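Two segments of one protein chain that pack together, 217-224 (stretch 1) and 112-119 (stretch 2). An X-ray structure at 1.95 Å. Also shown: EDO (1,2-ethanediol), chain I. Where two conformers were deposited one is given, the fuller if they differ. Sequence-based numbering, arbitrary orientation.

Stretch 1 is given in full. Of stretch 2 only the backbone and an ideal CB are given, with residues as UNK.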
# COMPACT_ATOMS: atom_id res chain seq x y z
N LEU A 217 -19.43 -8.24 -21.77
CA LEU A 217 -18.06 -7.85 -22.14
C LEU A 217 -17.03 -8.63 -21.33
O LEU A 217 -16.13 -9.26 -21.89
CB LEU A 217 -17.82 -6.33 -22.00
CG LEU A 217 -18.79 -5.45 -22.80
CD1 LEU A 217 -18.46 -3.98 -22.60
CD2 LEU A 217 -18.79 -5.84 -24.27
N PHE A 218 -17.18 -8.61 -20.00
CA PHE A 218 -16.18 -9.23 -19.14
C PHE A 218 -16.16 -10.75 -19.21
O PHE A 218 -15.13 -11.38 -18.97
CB PHE A 218 -16.27 -8.68 -17.70
CG PHE A 218 -15.51 -7.42 -17.53
CD1 PHE A 218 -16.17 -6.20 -17.48
CD2 PHE A 218 -14.12 -7.43 -17.49
CE1 PHE A 218 -15.44 -5.00 -17.35
CE2 PHE A 218 -13.39 -6.25 -17.37
CZ PHE A 218 -14.04 -5.04 -17.29
N LYS A 219 -17.28 -11.33 -19.59
CA LYS A 219 -17.33 -12.77 -19.78
C LYS A 219 -16.39 -13.22 -20.90
O LYS A 219 -16.04 -14.39 -20.95
CB LYS A 219 -18.77 -13.26 -20.02
CG LYS A 219 -19.69 -13.17 -18.77
CD LYS A 219 -19.65 -14.42 -17.88
CE LYS A 219 -20.20 -15.63 -18.61
NZ LYS A 219 -20.81 -16.67 -17.70
N GLN A 220 -15.97 -12.30 -21.77
CA GLN A 220 -15.03 -12.56 -22.87
C GLN A 220 -13.61 -12.80 -22.38
O GLN A 220 -12.74 -13.23 -23.14
CB GLN A 220 -14.97 -11.37 -23.85
CG GLN A 220 -16.25 -11.08 -24.66
CD GLN A 220 -16.29 -9.68 -25.28
OE1 GLN A 220 -15.47 -8.80 -24.97
NE2 GLN A 220 -17.28 -9.46 -26.14
N LEU A 221 -13.33 -12.47 -21.13
CA LEU A 221 -11.97 -12.68 -20.59
C LEU A 221 -11.81 -14.13 -20.15
O LEU A 221 -12.49 -14.58 -19.22
CB LEU A 221 -11.67 -11.68 -19.46
CG LEU A 221 -11.15 -10.29 -19.90
CD1 LEU A 221 -11.95 -9.66 -21.02
CD2 LEU A 221 -11.02 -9.34 -18.68
N PRO A 222 -10.94 -14.91 -20.84
CA PRO A 222 -11.04 -16.36 -20.60
C PRO A 222 -10.34 -16.86 -19.32
O PRO A 222 -9.46 -17.72 -19.41
CB PRO A 222 -10.40 -16.97 -21.87
CG PRO A 222 -9.37 -15.93 -22.30
CD PRO A 222 -9.92 -14.57 -21.86
N PHE A 223 -10.75 -16.35 -18.15
CA PHE A 223 -10.23 -16.82 -16.85
C PHE A 223 -10.70 -18.21 -16.59
O PHE A 223 -11.87 -18.53 -16.80
CB PHE A 223 -10.72 -15.94 -15.69
CG PHE A 223 -10.08 -14.57 -15.65
CD1 PHE A 223 -8.77 -14.41 -15.24
CD2 PHE A 223 -10.80 -13.46 -16.03
CE1 PHE A 223 -8.18 -13.13 -15.22
CE2 PHE A 223 -10.25 -12.21 -16.02
CZ PHE A 223 -8.93 -12.03 -15.60
N THR A 224 -9.81 -19.06 -16.12
CA THR A 224 -10.25 -20.38 -15.65
C THR A 224 -10.64 -20.26 -14.17
O THR A 224 -10.20 -19.32 -13.49
CB THR A 224 -9.12 -21.39 -15.80
OG1 THR A 224 -7.93 -20.84 -15.21
CG2 THR A 224 -8.86 -21.65 -17.30
N UNK A 112 -8.97 -4.19 -24.81
CA UNK A 112 -7.57 -3.80 -24.51
C UNK A 112 -7.04 -4.53 -23.28
O UNK A 112 -5.91 -5.05 -23.28
CB UNK A 112 -7.47 -2.29 -24.29
N UNK A 113 -7.85 -4.58 -22.23
CA UNK A 113 -7.53 -5.42 -21.08
C UNK A 113 -7.28 -6.88 -21.46
O UNK A 113 -6.36 -7.53 -20.93
CB UNK A 113 -8.66 -5.35 -20.06
N UNK A 114 -8.10 -7.43 -22.35
CA UNK A 114 -7.92 -8.82 -22.73
C UNK A 114 -6.53 -9.02 -23.36
O UNK A 114 -5.86 -10.07 -23.12
CB UNK A 114 -9.02 -9.25 -23.70
N UNK A 115 -6.13 -8.04 -24.19
CA UNK A 115 -4.81 -8.04 -24.84
C UNK A 115 -3.71 -8.01 -23.80
O UNK A 115 -2.79 -8.87 -23.79
CB UNK A 115 -4.67 -6.85 -25.79
N UNK A 116 -3.79 -7.03 -22.91
CA UNK A 116 -2.79 -6.89 -21.83
C UNK A 116 -2.66 -8.15 -20.94
O UNK A 116 -1.56 -8.62 -20.66
CB UNK A 116 -3.16 -5.69 -20.95
N UNK A 117 -3.81 -8.69 -20.53
CA UNK A 117 -3.82 -9.78 -19.55
C UNK A 117 -3.53 -11.16 -20.13
O UNK A 117 -2.75 -11.94 -19.56
CB UNK A 117 -5.18 -9.82 -18.85
N UNK A 118 -4.13 -11.43 -21.29
CA UNK A 118 -4.05 -12.75 -21.91
C UNK A 118 -3.11 -12.86 -23.10
O UNK A 118 -2.86 -13.96 -23.60
CB UNK A 118 -5.45 -13.17 -22.36
N UNK A 119 -2.61 -11.73 -23.59
CA UNK A 119 -1.66 -11.77 -24.71
C UNK A 119 -0.43 -10.94 -24.38
O UNK A 119 -0.12 -10.00 -25.09
CB UNK A 119 -2.31 -11.26 -26.00
C1 EDO I . -6.46 -18.60 -15.97
O1 EDO I . -7.05 -17.39 -16.43
C2 EDO I . -5.44 -19.06 -16.99
O2 EDO I . -5.02 -20.36 -16.56

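Position 112 lies in a helix, and its ideal CB has nothing of stretch 1 within 5.5 Å. Any helix-tolerant residue would do; the deposited one is Phe-112, whose ring makes no contact across the pair.

At 113 the CA-to-CB bond points toward stretch 1, and the ideal CB sits 4.8 Å from Leu-221 CD2. The ring of Phe-218 lies beyond. An apolar chain of middle length, such as leucine, methionine or isoleucine, would suit this greasy surface. The residue is Leu-113, and its CD1 comes within 4.1 Å of Phe-218 CE2, approaching the ring obliquely.

Position 114 also points toward stretch 1, its CA 6.0 Å from the CA of Leu-221. The ideal CB is 4.0 Å from Leu-221 CD1 and 5.5 Å from Gln-220 O, so the site offers a methyl group first and a carbonyl oxygen farther out. A long chain, apolar at its base and polar or positive at its tip, fits well: lysine, arginine or glutamine. It is Lys-114, nearly fully extended with every chi angle t. Its CB packs on Leu-221 CD1, and Lys-114 CE lies 3.8 Å from Pro-222 CD. Lys-114 CE is also the atom nearest Gln-220 O, at 3.3 Å; Lys-114 NZ lies farther off, 3.6 Å from the same oxygen, and makes no hydrogen bond to it.

Positions 115 and 116 have no atom of stretch 1 near their ideal CBs, so any helix-compatible residue, polar or apolar, would do. They hold Glu-115 and Ile-116, neither of which touches stretch 1.

At 117 the bond points toward stretch 1, but the nearest atom to the ideal CB, Phe-223 CZ, is 5.4 Å away. A branched or medium apolar side chain could narrow that gap. Ile-117 does so modestly, its CG2 reaching 4.5 Å from Phe-223 CZ.

Position 118 points toward stretch 1 near Pro-222 CD, 4.7 Å from the ideal CB, with Leu-221 and the Phe-223 ring farther along. This broad apolar surface favours a large side chain: phenylalanine, leucine or methionine. Phe-118 gives up more area to the other stretch than any neighbour. Pro-222 CD stands over its face, 3.5 Å from the ring centroid and only 3° off the normal, a CH-pi contact. Phe-118 CE2 is 3.7 Å from Leu-221 CB, and the ring turns its edge toward the face of Phe-223, with planes at 69°. Phe-118 CZ is already 3.7 Å from Phe-223 CE1, so a tyrosine hydroxyl would crowd that ring unless placed differently.

Position 119 has left helical angles and faces no part of stretch 1. Many residues would serve; it is Ala-119, whose backbone N donates a hydrogen bond to Glu-115 O (2.9 Å).

Stretch 2, residues 112-119: FLKEIIFA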
# COMPACT_ATOMS: atom_id res chain seq x y z
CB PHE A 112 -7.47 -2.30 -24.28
CG PHE A 112 -6.06 -1.83 -24.01
CD1 PHE A 112 -5.14 -1.76 -25.04
CD2 PHE A 112 -5.67 -1.48 -22.72
CE1 PHE A 112 -3.82 -1.31 -24.79
CE2 PHE A 112 -4.37 -1.02 -22.46
CZ PHE A 112 -3.44 -0.94 -23.50
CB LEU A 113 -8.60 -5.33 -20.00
CG LEU A 113 -8.83 -3.96 -19.35
CD1 LEU A 113 -10.09 -4.06 -18.53
CD2 LEU A 113 -7.61 -3.57 -18.50
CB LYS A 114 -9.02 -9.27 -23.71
CG LYS A 114 -8.99 -10.73 -24.05
CD LYS A 114 -10.09 -11.10 -25.02
CE LYS A 114 -10.18 -12.63 -25.12
NZ LYS A 114 -10.97 -13.12 -26.30
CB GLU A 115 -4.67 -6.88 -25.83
CG GLU A 115 -5.49 -7.05 -27.16
CD GLU A 115 -4.96 -8.20 -28.05
OE1 GLU A 115 -3.76 -8.58 -27.97
OE2 GLU A 115 -5.77 -8.75 -28.84
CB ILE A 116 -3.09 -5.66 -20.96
CG1 ILE A 116 -2.93 -4.37 -21.81
CG2 ILE A 116 -2.19 -5.67 -19.68
CD1 ILE A 116 -1.56 -4.23 -22.53
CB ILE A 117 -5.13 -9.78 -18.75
CG1 ILE A 117 -5.24 -8.47 -17.95
CG2 ILE A 117 -5.23 -11.01 -17.86
CD1 ILE A 117 -6.61 -8.31 -17.27
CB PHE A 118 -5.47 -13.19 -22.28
CG PHE A 118 -6.37 -13.33 -21.09
CD1 PHE A 118 -6.40 -14.51 -20.36
CD2 PHE A 118 -7.19 -12.27 -20.68
CE1 PHE A 118 -7.22 -14.64 -19.25
CE2 PHE A 118 -8.01 -12.39 -19.57
CZ PHE A 118 -8.02 -13.59 -18.84
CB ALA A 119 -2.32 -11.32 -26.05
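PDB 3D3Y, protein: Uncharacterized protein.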